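Local coordinates for protein putative Glycerophosphoryl diester phosphodiesterase (Silicibacter pomeroyi, PDB 3L12) that adopts a TIM-barrel fold of the glycerophosphoryl diester phosphodiesterase family and holds a magnesium ion on acidic side chains, at residues A[49-54]-A[127-132]; A[146-151]-A[168-173]; A[280-285]-A[298-303]; A[285-290]-A[306-311]. All coordinates share one frame; numbering follows the deposited sequence.

Contact 1 of 4, residues A[49-54]-A[127-132]. With MG (magnesium ion), chain C.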
loop_
_atom_site.group_PDB
_atom_site.type_symbol
_atom_site.label_atom_id
_atom_site.label_comp_id
_atom_site.label_asym_id
_atom_site.label_seq_id
_atom_site.Cartn_x
_atom_site.Cartn_y
_atom_site.Cartn_z
ATOM N N LEU A 49 11.409 -1.589 -10.239
ATOM C CA LEU A 49 10.105 -1.258 -10.733
ATOM C C LEU A 49 9.999 -1.615 -12.179
ATOM O O LEU A 49 10.947 -1.416 -12.932
ATOM C CB LEU A 49 9.885 0.270 -10.670
ATOM C CG LEU A 49 10.004 1.004 -9.333
ATOM C CD1 LEU A 49 9.828 2.482 -9.501
ATOM C CD2 LEU A 49 8.960 0.430 -8.335
ATOM N N GLU A 50 8.834 -2.091 -12.585
ATOM C CA GLU A 50 8.517 -2.232 -13.971
ATOM C C GLU A 50 7.395 -1.256 -14.314
ATOM O O GLU A 50 6.466 -1.038 -13.514
ATOM C CB GLU A 50 8.099 -3.630 -14.273
ATOM C CG GLU A 50 7.848 -3.964 -15.744
ATOM C CD GLU A 50 6.454 -3.668 -16.288
ATOM O OE1 GLU A 50 5.569 -3.253 -15.543
ATOM O OE2 GLU A 50 6.205 -3.894 -17.521
ATOM N N PHE A 51 7.465 -0.673 -15.491
ATOM C CA PHE A 51 6.444 0.232 -15.937
ATOM C C PHE A 51 6.504 0.301 -17.472
ATOM O O PHE A 51 7.461 -0.190 -18.069
ATOM C CB PHE A 51 6.646 1.592 -15.301
ATOM C CG PHE A 51 7.989 2.176 -15.589
ATOM C CD1 PHE A 51 9.058 1.890 -14.782
ATOM C CD2 PHE A 51 8.193 3.016 -16.701
ATOM C CE1 PHE A 51 10.318 2.447 -15.034
ATOM C CE2 PHE A 51 9.452 3.566 -16.965
ATOM C CZ PHE A 51 10.509 3.276 -16.098
ATOM N N ASP A 52 5.511 0.956 -18.061
ATOM C CA ASP A 52 5.318 0.922 -19.514
ATOM C C ASP A 52 5.386 2.315 -20.057
ATOM O O ASP A 52 4.899 3.261 -19.367
ATOM C CB ASP A 52 3.974 0.314 -19.836
ATOM C CG ASP A 52 3.730 -0.964 -19.058
ATOM O OD1 ASP A 52 4.330 -2.020 -19.455
ATOM O OD2 ASP A 52 2.950 -0.903 -18.065
ATOM N N VAL A 53 5.916 2.445 -21.275
ATOM C CA VAL A 53 6.008 3.746 -21.911
ATOM C C VAL A 53 5.423 3.675 -23.314
ATOM O O VAL A 53 5.697 2.751 -24.058
ATOM C CB VAL A 53 7.451 4.263 -21.956
ATOM C CG1 VAL A 53 7.561 5.649 -22.672
ATOM C CG2 VAL A 53 8.024 4.329 -20.518
ATOM N N VAL A 54 4.570 4.659 -23.604
ATOM C CA VAL A 54 3.873 4.810 -24.874
ATOM C C VAL A 54 4.008 6.281 -25.337
ATOM O O VAL A 54 4.095 7.219 -24.502
ATOM C CB VAL A 54 2.373 4.407 -24.626
ATOM C CG1 VAL A 54 1.530 4.713 -25.823
ATOM C CG2 VAL A 54 2.256 2.918 -24.149
ATOM N N PRO A 127 1.349 10.063 -15.825
ATOM C CA PRO A 127 2.547 10.891 -15.743
ATOM C C PRO A 127 3.443 10.761 -16.973
ATOM O O PRO A 127 3.400 9.759 -17.695
ATOM C CB PRO A 127 3.275 10.305 -14.522
ATOM C CG PRO A 127 2.830 8.872 -14.455
ATOM C CD PRO A 127 1.425 8.834 -15.002
ATOM N N ARG A 128 4.218 11.809 -17.221
ATOM C CA ARG A 128 5.265 11.771 -18.227
ATOM C C ARG A 128 6.370 10.833 -17.751
ATOM O O ARG A 128 6.615 10.711 -16.553
ATOM C CB ARG A 128 5.873 13.166 -18.400
ATOM C CG ARG A 128 4.958 14.211 -18.999
ATOM C CD ARG A 128 5.716 15.500 -19.349
ATOM N NE ARG A 128 6.042 16.317 -18.171
ATOM C CZ ARG A 128 7.237 16.416 -17.572
ATOM N NH1 ARG A 128 8.332 15.765 -17.994
ATOM N NH2 ARG A 128 7.332 17.207 -16.505
ATOM N N LEU A 129 7.069 10.190 -18.674
ATOM C CA LEU A 129 8.236 9.371 -18.294
ATOM C C LEU A 129 9.238 10.211 -17.514
ATOM O O LEU A 129 9.771 9.755 -16.507
ATOM C CB LEU A 129 8.900 8.795 -19.534
ATOM C CG LEU A 129 10.227 8.122 -19.251
ATOM C CD1 LEU A 129 10.070 6.962 -18.274
ATOM C CD2 LEU A 129 10.809 7.711 -20.559
ATOM N N GLY A 130 9.435 11.451 -17.963
ATOM C CA GLY A 130 10.361 12.386 -17.304
ATOM C C GLY A 130 10.036 12.601 -15.843
ATOM O O GLY A 130 10.930 12.693 -15.004
ATOM N N GLU A 131 8.742 12.665 -15.538
ATOM C CA GLU A 131 8.288 12.840 -14.164
ATOM C C GLU A 131 8.613 11.651 -13.311
ATOM O O GLU A 131 8.981 11.800 -12.162
ATOM C CB GLU A 131 6.781 13.125 -14.112
ATOM C CG GLU A 131 6.460 14.475 -14.684
ATOM C CD GLU A 131 4.997 14.745 -14.925
ATOM O OE1 GLU A 131 4.192 13.822 -15.159
ATOM O OE2 GLU A 131 4.642 15.962 -14.929
ATOM N N LEU A 132 8.417 10.459 -13.844
ATOM C CA LEU A 132 8.779 9.274 -13.116
ATOM C C LEU A 132 10.289 9.222 -12.909
ATOM O O LEU A 132 10.767 8.871 -11.831
ATOM C CB LEU A 132 8.261 8.035 -13.834
ATOM C CG LEU A 132 8.753 6.738 -13.213
ATOM C CD1 LEU A 132 8.297 6.566 -11.706
ATOM C CD2 LEU A 132 8.287 5.598 -14.059
HETATM MG MG MG C . 4.451 -3.941 -18.689
HETATM O O HOH W 1 3.390 -3.265 -17.035
HETATM O O HOH W 2 2.601 -4.428 -19.635
#
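Phe51 and Leu132 form a CH-pi contact: methyl CD2 of Leu132 stands 3.5 Å from the centroid of the Phe51 ring and only 4° off its normal, so it sits centrally over one face. The ring is presented by a chi1 of 57°, which places CG between the backbone N and the carbonyl carbon. The remaining contacts are apolar. Leu129 CD1 reaches Phe51 CE2 obliquely at 3.7 Å, and the same methyl approaches Val53 CG2 at 4.0 Å, bridging two residues on one side of the strand.

Polar bonds lie apart from this apolar patch. Glu131 OE1 accepts a hydrogen bond from the backbone N of the N-cap residue Arg128 (2.9 Å), approached from above the carboxylate plane. On the other side of the strand, Glu50 OE2 and Asp52 OD1 each bind magnesium at 2.1 Å. A metal-bound water donates to both Glu50 OE1 and Asp52 OD2 and, with the metal bonds through the other oxygens, helps to fix the rotation of both carboxylates.

Alternation along strand 48-55 thus separates the metal site from the layer under helix 129-137. Helix 35-43 adds Phe38 to that layer, strand 61-63 contributes Val63 and Pro61, and strand 145-150 runs parallel alongside.

Contact 2 of 4, residues A[146-151]-A[168-173]. With MG (magnesium ion), chain C.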
loop_
_atom_site.group_PDB
_atom_site.type_symbol
_atom_site.label_atom_id
_atom_site.label_comp_id
_atom_site.label_asym_id
_atom_site.label_seq_id
_atom_site.Cartn_x
_atom_site.Cartn_y
_atom_site.Cartn_z
ATOM N N LEU A 146 15.163 -0.048 -12.958
ATOM C CA LEU A 146 13.992 0.174 -13.803
ATOM C C LEU A 146 13.938 -0.795 -14.988
ATOM O O LEU A 146 14.870 -0.883 -15.796
ATOM C CB LEU A 146 14.053 1.599 -14.353
ATOM C CG LEU A 146 14.237 2.757 -13.369
ATOM C CD1 LEU A 146 14.317 4.058 -14.160
ATOM C CD2 LEU A 146 13.145 2.855 -12.365
ATOM N N LEU A 147 12.841 -1.520 -15.085
ATOM C CA LEU A 147 12.549 -2.397 -16.189
ATOM C C LEU A 147 11.527 -1.578 -16.996
ATOM O O LEU A 147 10.331 -1.554 -16.707
ATOM C CB LEU A 147 11.980 -3.684 -15.617
ATOM C CG LEU A 147 11.968 -4.931 -16.421
ATOM C CD1 LEU A 147 13.418 -5.329 -16.943
ATOM C CD2 LEU A 147 11.370 -6.048 -15.592
ATOM N N LEU A 148 12.045 -0.859 -17.990
ATOM C CA LEU A 148 11.272 0.102 -18.775
ATOM C C LEU A 148 10.726 -0.599 -20.004
ATOM O O LEU A 148 11.446 -0.928 -20.967
ATOM C CB LEU A 148 12.176 1.288 -19.095
ATOM C CG LEU A 148 11.569 2.504 -19.751
ATOM C CD1 LEU A 148 12.576 3.637 -19.621
ATOM C CD2 LEU A 148 11.119 2.277 -21.221
ATOM N N GLU A 149 9.429 -0.882 -19.949
ATOM C CA GLU A 149 8.768 -1.623 -21.045
ATOM C C GLU A 149 8.375 -0.627 -22.145
ATOM O O GLU A 149 7.470 0.206 -21.951
ATOM C CB GLU A 149 7.555 -2.428 -20.589
ATOM C CG GLU A 149 7.097 -3.368 -21.701
ATOM C CD GLU A 149 5.841 -4.169 -21.452
ATOM O OE1 GLU A 149 5.461 -4.410 -20.305
ATOM O OE2 GLU A 149 5.255 -4.636 -22.492
ATOM N N LEU A 150 9.039 -0.724 -23.290
ATOM C CA LEU A 150 8.643 0.052 -24.457
ATOM C C LEU A 150 7.454 -0.661 -25.109
ATOM O O LEU A 150 7.599 -1.822 -25.510
ATOM C CB LEU A 150 9.785 0.149 -25.437
ATOM C CG LEU A 150 10.970 1.036 -24.989
ATOM C CD1 LEU A 150 11.973 0.158 -24.291
ATOM C CD2 LEU A 150 11.617 1.770 -26.140
ATOM N N LYS A 151 6.312 0.032 -25.177
ATOM C CA LYS A 151 5.029 -0.498 -25.710
ATOM C C LYS A 151 4.795 0.222 -27.023
ATOM O O LYS A 151 4.380 1.393 -27.083
ATOM C CB LYS A 151 3.875 -0.299 -24.713
ATOM C CG LYS A 151 2.546 -0.989 -25.078
ATOM C CD LYS A 151 2.689 -2.490 -24.819
ATOM C CE LYS A 151 1.369 -3.238 -24.690
ATOM N NZ LYS A 151 0.957 -3.737 -26.030
ATOM N N ALA A 168 14.503 7.077 -29.381
ATOM C CA ALA A 168 15.323 8.262 -29.115
ATOM C C ALA A 168 14.716 9.165 -28.028
ATOM O O ALA A 168 15.452 9.771 -27.210
ATOM C CB ALA A 168 15.558 9.055 -30.413
ATOM N N ALA A 169 13.392 9.282 -28.060
ATOM C CA ALA A 169 12.666 10.081 -27.102
ATOM C C ALA A 169 12.760 9.493 -25.678
ATOM O O ALA A 169 12.984 10.216 -24.732
ATOM C CB ALA A 169 11.187 10.244 -27.576
ATOM N N VAL A 170 12.581 8.185 -25.569
ATOM C CA VAL A 170 12.741 7.494 -24.298
ATOM C C VAL A 170 14.168 7.691 -23.788
ATOM O O VAL A 170 14.411 8.057 -22.631
ATOM C CB VAL A 170 12.362 6.012 -24.449
ATOM C CG1 VAL A 170 12.793 5.203 -23.240
ATOM C CG2 VAL A 170 10.857 5.899 -24.691
ATOM N N LEU A 171 15.153 7.522 -24.659
ATOM C CA LEU A 171 16.571 7.686 -24.235
ATOM C C LEU A 171 16.914 9.107 -23.795
ATOM O O LEU A 171 17.684 9.290 -22.855
ATOM C CB LEU A 171 17.518 7.237 -25.338
ATOM C CG LEU A 171 17.517 5.718 -25.533
ATOM C CD1 LEU A 171 18.291 5.320 -26.806
ATOM C CD2 LEU A 171 18.083 4.986 -24.296
ATOM N N ALA A 172 16.356 10.099 -24.478
ATOM C CA ALA A 172 16.570 11.501 -24.125
ATOM C C ALA A 172 16.128 11.734 -22.687
ATOM O O ALA A 172 16.833 12.429 -21.912
ATOM C CB ALA A 172 15.828 12.444 -25.085
ATOM N N ASP A 173 14.994 11.148 -22.317
ATOM C CA ASP A 173 14.524 11.256 -20.919
ATOM C C ASP A 173 15.450 10.557 -19.950
ATOM O O ASP A 173 15.830 11.127 -18.906
ATOM C CB ASP A 173 13.122 10.676 -20.749
ATOM C CG ASP A 173 12.018 11.608 -21.208
ATOM O OD1 ASP A 173 12.240 12.818 -21.405
ATOM O OD2 ASP A 173 10.898 11.089 -21.405
HETATM MG MG MG C . 4.451 -3.941 -18.689
HETATM O O HOH W 2 2.601 -4.428 -19.635
HETATM O O HOH W 1 3.390 -3.265 -17.035
#
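Val170 and Leu148 reach toward each other tip to tip, methyl against methyl. Val170 CG1 is 3.9 Å from Leu148 CD2 and equally far from Leu148 CD1, so the single methyl faces the fork of the leucine. A chi1 of -172° at Leu148 sets CG trans to the backbone N and directs that fork at the helix. The second branch of the valine, CG2, comes within a looser 4.4 Å of Leu150 CD2. Segment 168-173 of helix 160-176 therefore meets the strand through one side chain, lodged against two leucines that are two residues apart on the same strand face.

These segments belong to the beta-alpha-beta crossover of strand 145-150, helix 160-176 and strand 183-187, a repeating unit of the TIM barrel. The intervening residue, Glu149, points to the opposite side of the strand, where its extended chain carries OE1 to magnesium at 2.0 Å. Glu50 and Asp52 are the other protein ligands of this ion.

Farther out, the backbone of Leu148 is hydrogen-bonded to Val184 of the next parallel strand, and Leu150 O accepts a bond from Ser187 OG. Leu192 and Cys196 of helix 190-199 pack on Leu150, while Phe51 and Val53 of strand 48-55 abut Leu148.

Contact 3 of 4, residues A[280-285]-A[298-303]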
loop_
_atom_site.group_PDB
_atom_site.type_symbol
_atom_site.label_atom_id
_atom_site.label_comp_id
_atom_site.label_asym_id
_atom_site.label_seq_id
_atom_site.Cartn_x
_atom_site.Cartn_y
_atom_site.Cartn_z
ATOM N N GLU A 280 0.945 -19.864 -4.289
ATOM C CA GLU A 280 1.557 -21.099 -4.778
ATOM C C GLU A 280 2.417 -20.856 -6.030
ATOM O O GLU A 280 3.359 -21.603 -6.252
ATOM C CB GLU A 280 0.506 -22.204 -5.072
ATOM C CG GLU A 280 -0.291 -22.788 -3.860
ATOM C CD GLU A 280 -1.681 -23.374 -4.252
ATOM O OE1 GLU A 280 -2.167 -24.333 -3.584
ATOM O OE2 GLU A 280 -2.300 -22.863 -5.235
ATOM N N ASP A 281 2.054 -19.863 -6.851
ATOM C CA ASP A 281 2.836 -19.502 -8.056
ATOM C C ASP A 281 4.114 -18.778 -7.667
ATOM O O ASP A 281 5.181 -19.085 -8.172
ATOM C CB ASP A 281 2.023 -18.654 -9.011
ATOM C CG ASP A 281 0.780 -19.391 -9.585
ATOM O OD1 ASP A 281 0.771 -20.634 -9.680
ATOM O OD2 ASP A 281 -0.196 -18.679 -9.917
ATOM N N ILE A 282 3.996 -17.881 -6.706
ATOM C CA ILE A 282 5.201 -17.153 -6.198
ATOM C C ILE A 282 6.204 -18.142 -5.655
ATOM O O ILE A 282 7.387 -18.151 -6.037
ATOM C CB ILE A 282 4.812 -16.090 -5.179
ATOM C CG1 ILE A 282 3.951 -14.996 -5.815
ATOM C CG2 ILE A 282 6.058 -15.472 -4.514
ATOM C CD1 ILE A 282 3.205 -14.100 -4.805
ATOM N N ARG A 283 5.722 -19.044 -4.795
ATOM C CA ARG A 283 6.554 -20.085 -4.228
ATOM C C ARG A 283 7.192 -20.975 -5.295
ATOM O O ARG A 283 8.380 -21.244 -5.229
ATOM C CB ARG A 283 5.735 -20.929 -3.222
ATOM C CG ARG A 283 6.510 -21.971 -2.495
ATOM C CD ARG A 283 5.715 -22.541 -1.329
ATOM N NE ARG A 283 5.485 -21.576 -0.267
ATOM C CZ ARG A 283 6.308 -21.377 0.775
ATOM N NH1 ARG A 283 7.385 -22.115 0.959
ATOM N NH2 ARG A 283 5.990 -20.472 1.679
ATOM N N ARG A 284 6.415 -21.437 -6.270
ATOM C CA ARG A 284 6.934 -22.317 -7.333
ATOM C C ARG A 284 8.000 -21.596 -8.157
ATOM O O ARG A 284 9.044 -22.208 -8.469
ATOM C CB ARG A 284 5.804 -22.818 -8.248
ATOM C CG ARG A 284 6.268 -23.844 -9.252
ATOM C CD ARG A 284 5.134 -24.459 -10.015
ATOM N NE ARG A 284 4.525 -23.514 -10.946
ATOM C CZ ARG A 284 3.421 -22.810 -10.717
ATOM N NH1 ARG A 284 2.732 -22.943 -9.583
ATOM N NH2 ARG A 284 2.993 -21.953 -11.642
HETATM N N MSE A 285 7.781 -20.306 -8.459
HETATM C CA MSE A 285 8.755 -19.556 -9.237
HETATM C C MSE A 285 10.062 -19.369 -8.458
HETATM O O MSE A 285 11.127 -19.540 -9.016
HETATM C CB MSE A 285 8.236 -18.186 -9.724
HETATM C CG MSE A 285 7.183 -18.236 -10.765
HETATM SE SE MSE A 285 7.709 -19.221 -12.396
HETATM C CE MSE A 285 7.088 -20.960 -11.942
ATOM N N PRO A 298 3.768 -6.821 -4.117
ATOM C CA PRO A 298 5.154 -6.964 -3.578
ATOM C C PRO A 298 5.199 -7.431 -2.127
ATOM O O PRO A 298 6.065 -8.250 -1.801
ATOM C CB PRO A 298 5.746 -5.550 -3.718
ATOM C CG PRO A 298 4.792 -4.759 -4.478
ATOM C CD PRO A 298 3.512 -5.486 -4.677
ATOM N N GLY A 299 4.304 -6.965 -1.249
ATOM C CA GLY A 299 4.361 -7.421 0.135
ATOM C C GLY A 299 4.132 -8.913 0.235
ATOM O O GLY A 299 4.790 -9.580 1.019
ATOM N N ARG A 300 3.122 -9.433 -0.481
ATOM C CA ARG A 300 2.823 -10.861 -0.515
ATOM C C ARG A 300 4.050 -11.648 -0.925
ATOM O O ARG A 300 4.363 -12.701 -0.323
ATOM C CB ARG A 300 1.669 -11.084 -1.484
ATOM C CG ARG A 300 1.299 -12.550 -1.618
ATOM C CD ARG A 300 0.194 -12.739 -2.664
ATOM N NE ARG A 300 -1.022 -12.020 -2.234
ATOM C CZ ARG A 300 -2.086 -11.838 -3.018
ATOM N NH1 ARG A 300 -2.087 -12.243 -4.300
ATOM N NH2 ARG A 300 -3.161 -11.240 -2.533
ATOM N N THR A 301 4.726 -11.146 -1.975
ATOM C CA THR A 301 5.932 -11.779 -2.515
ATOM C C THR A 301 7.064 -11.730 -1.508
ATOM O O THR A 301 7.770 -12.726 -1.259
ATOM C CB THR A 301 6.305 -11.142 -3.851
ATOM O OG1 THR A 301 5.214 -11.338 -4.771
ATOM C CG2 THR A 301 7.562 -11.842 -4.417
ATOM N N GLN A 302 7.292 -10.571 -0.916
ATOM C CA GLN A 302 8.306 -10.442 0.145
ATOM C C GLN A 302 8.082 -11.459 1.250
ATOM O O GLN A 302 9.022 -12.128 1.695
ATOM C CB GLN A 302 8.247 -9.067 0.760
ATOM C CG GLN A 302 8.755 -7.915 -0.107
ATOM C CD GLN A 302 8.414 -6.529 0.421
ATOM O OE1 GLN A 302 7.626 -6.347 1.387
ATOM N NE2 GLN A 302 8.981 -5.525 -0.222
ATOM N N ARG A 303 6.834 -11.565 1.728
ATOM C CA ARG A 303 6.541 -12.489 2.830
ATOM C C ARG A 303 6.793 -13.964 2.501
ATOM O O ARG A 303 7.290 -14.723 3.340
ATOM C CB ARG A 303 5.134 -12.226 3.337
ATOM C CG ARG A 303 5.061 -10.950 4.135
ATOM C CD ARG A 303 5.644 -11.087 5.595
ATOM N NE ARG A 303 4.836 -12.089 6.286
ATOM C CZ ARG A 303 3.648 -11.861 6.818
ATOM N NH1 ARG A 303 3.211 -10.613 7.032
ATOM N NH2 ARG A 303 2.917 -12.891 7.196
#
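Ile282 carries CG1 trans to its own carbonyl carbon (chi1 -64°) and continues nearly straight to CD1 (chi2 164°), which projects the delta methyl from helix 279-288 toward helix 298-307. Thr301 receives it with OG1 directed at this methyl, 3.4 Å from Ile282 CD1. The other branch of the threonine, Thr301 CG2, lies 3.9 Å from Ile282 CG2. Arg300 brings only the aliphatic part of its chain to the contact, its CD coming 3.9 Å from Ile282 CD1, and the two side chains cross at about a right angle. The backbones are close here, with the CA atoms of Ile282 and Thr301 6.6 Å apart.

The polar atoms of Thr301 and Arg300 find their partners outside the two segments. Thr301 OG1, while touching the methyl, is hydrogen-bonded to Tyr297 O and Thr295 OG1. Arg300 NE makes a salt bridge to Asp117 of the second subunit, NH1 bonds to Asn277 O, and the guanidinium forms a cation-pi contact with Tyr297.

With no hydrogen bond between them, the segments meet by van der Waals contact round Ile282, against a methyl, methylenes and a hydroxyl. The arginine charge is shared between the second subunit and partners of its own chain.

Contact 4 of 4, residues A[285-290]-A[306-311]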
loop_
_atom_site.group_PDB
_atom_site.type_symbol
_atom_site.label_atom_id
_atom_site.label_comp_id
_atom_site.label_asym_id
_atom_site.label_seq_id
_atom_site.Cartn_x
_atom_site.Cartn_y
_atom_site.Cartn_z
HETATM N N MSE A 285 7.781 -20.306 -8.459
HETATM C CA MSE A 285 8.755 -19.556 -9.237
HETATM C C MSE A 285 10.062 -19.369 -8.458
HETATM O O MSE A 285 11.127 -19.540 -9.016
HETATM C CB MSE A 285 8.236 -18.186 -9.724
HETATM C CG MSE A 285 7.183 -18.236 -10.765
HETATM SE SE MSE A 285 7.709 -19.221 -12.396
HETATM C CE MSE A 285 7.088 -20.960 -11.942
ATOM N N ALA A 286 9.966 -19.046 -7.163
ATOM C CA ALA A 286 11.168 -18.966 -6.337
ATOM C C ALA A 286 11.965 -20.284 -6.386
ATOM O O ALA A 286 13.198 -20.267 -6.488
ATOM C CB ALA A 286 10.835 -18.539 -4.867
ATOM N N THR A 287 11.282 -21.414 -6.208
ATOM C CA THR A 287 11.919 -22.736 -6.193
ATOM C C THR A 287 12.640 -23.086 -7.501
ATOM O O THR A 287 13.646 -23.789 -7.548
ATOM C CB THR A 287 10.859 -23.823 -5.913
ATOM O OG1 THR A 287 10.238 -23.553 -4.652
ATOM C CG2 THR A 287 11.443 -25.223 -5.863
ATOM N N THR A 288 12.089 -22.407 -8.998
ATOM C CA THR A 288 12.677 -22.685 -10.279
ATOM C C THR A 288 14.061 -22.063 -10.325
ATOM O O THR A 288 14.874 -22.408 -11.179
ATOM C CB THR A 288 11.851 -22.137 -11.441
ATOM O OG1 THR A 288 11.843 -20.712 -11.370
ATOM C CG2 THR A 288 10.434 -22.678 -11.388
ATOM N N GLY A 289 14.357 -21.132 -9.433
ATOM C CA GLY A 289 15.656 -20.493 -9.552
ATOM C C GLY A 289 15.682 -19.216 -10.415
ATOM O O GLY A 289 16.734 -18.749 -10.737
ATOM N N VAL A 290 14.526 -18.641 -10.752
ATOM C CA VAL A 290 14.512 -17.385 -11.495
ATOM C C VAL A 290 15.264 -16.348 -10.685
ATOM O O VAL A 290 15.320 -16.409 -9.417
ATOM C CB VAL A 290 13.061 -16.895 -11.829
ATOM C CG1 VAL A 290 12.333 -17.890 -12.735
ATOM C CG2 VAL A 290 12.248 -16.604 -10.535
ATOM N N ILE A 306 10.634 -14.354 2.507
ATOM C CA ILE A 306 11.088 -14.465 3.890
ATOM C C ILE A 306 10.738 -15.838 4.500
ATOM O O ILE A 306 11.538 -16.435 5.187
ATOM C CB ILE A 306 10.469 -13.334 4.784
ATOM C CG1 ILE A 306 11.000 -11.940 4.420
ATOM C CG2 ILE A 306 10.652 -13.634 6.275
ATOM C CD1 ILE A 306 12.493 -11.770 4.492
ATOM N N ASP A 307 9.534 -16.331 4.237
ATOM C CA ASP A 307 9.126 -17.635 4.717
ATOM C C ASP A 307 10.054 -18.772 4.181
ATOM O O ASP A 307 10.294 -19.793 4.855
ATOM C CB ASP A 307 7.700 -17.936 4.288
ATOM C CG ASP A 307 7.237 -19.271 4.849
ATOM O OD1 ASP A 307 6.955 -19.314 6.074
ATOM O OD2 ASP A 307 7.278 -20.289 4.087
HETATM N N MSE A 308 10.583 -18.553 2.990
HETATM C CA MSE A 308 11.546 -19.467 2.338
HETATM C C MSE A 308 12.989 -19.199 2.704
HETATM O O MSE A 308 13.900 -19.843 2.179
HETATM C CB MSE A 308 11.408 -19.383 0.769
HETATM C CG MSE A 308 10.039 -19.781 0.342
HETATM SE SE MSE A 308 9.732 -19.581 -1.547
HETATM C CE MSE A 308 10.829 -21.005 -2.262
ATOM N N GLY A 309 13.230 -18.302 3.648
ATOM C CA GLY A 309 14.577 -17.977 4.072
ATOM C C GLY A 309 15.400 -17.152 3.113
ATOM O O GLY A 309 16.626 -17.082 3.280
ATOM N N LEU A 310 14.744 -16.548 2.125
ATOM C CA LEU A 310 15.400 -15.776 1.079
ATOM C C LEU A 310 15.210 -14.276 1.363
ATOM O O LEU A 310 14.509 -13.879 2.286
ATOM C CB LEU A 310 14.812 -16.142 -0.276
ATOM C CG LEU A 310 14.913 -17.636 -0.684
ATOM C CD1 LEU A 310 14.042 -17.999 -1.886
ATOM C CD2 LEU A 310 16.365 -18.037 -0.897
ATOM N N SER A 311 15.829 -13.449 0.527
ATOM C CA SER A 311 15.649 -12.018 0.613
ATOM C C SER A 311 15.717 -11.469 -0.806
ATOM O O SER A 311 15.960 -12.207 -1.761
ATOM C CB SER A 311 16.740 -11.436 1.497
ATOM O OG SER A 311 18.014 -11.595 0.904
#
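Met285 O, in the turn that carries Ala286 and Thr287 to Met308, accepts Thr288 OG1 at 2.7 Å, in the carbonyl plane and on a lone pair, and more weakly Thr288 N; Thr288 has two deposited conformers, and this is one. Schellman motifs end both helices. In helix 298-307, Gly309 N bonds back to Ile306 O at 3.0 Å and Leu310 N to Leu305 O, and the positive phi of Gly309, 73°, identifies it as the C-prime residue. In helix 279-288, Gly289 also has positive phi, and its N is 3.3 Å from Ala286 O. No hydrogen bond joins the segments.

Met308, modelled as selenomethionine, gives the largest share of the contact. Its chain is extended at chi2 and then turns at chi3 (71°), which folds methyl CE toward the neighbouring helix. Ala286 CB is 3.6 Å from Met308 CE and 3.7 Å from Met308 SE, so the alanine meets the selenium and the methyl together. Thr287 borders the patch: its OG1, in one of two deposited conformers, approaches Met308 CE and is hydrogen-bonded to Arg283 O.

Leu305 of helix 298-307 touches both Ala286 and Leu310. Leu310 CD1 stands 4.4 Å from Ala286 CB.

From the N terminus, contact 1 closes first, bringing strand 48-55 against helix 129-137 over 72 intervening residues. Strand 145-150 follows and opens contact 2, a short return to helix 160-176. These two are in series, and their strands are parallel neighbours whose acidic residues share the magnesium ion. Contacts 3 and 4 come later, on the opposite side of the chain's centre, with centres about 25 to 30 Å from those of the first pair. Contact 3 closes over 12 residues and contact 4 over 15, both spans containing strand 292-295. They share Met285 and cross along the chain, pairing helices 279-288 and 298-307. Arg283 of contact 3 forms a salt bridge with Asp307 of contact 4, and both contacts touch the second subunit.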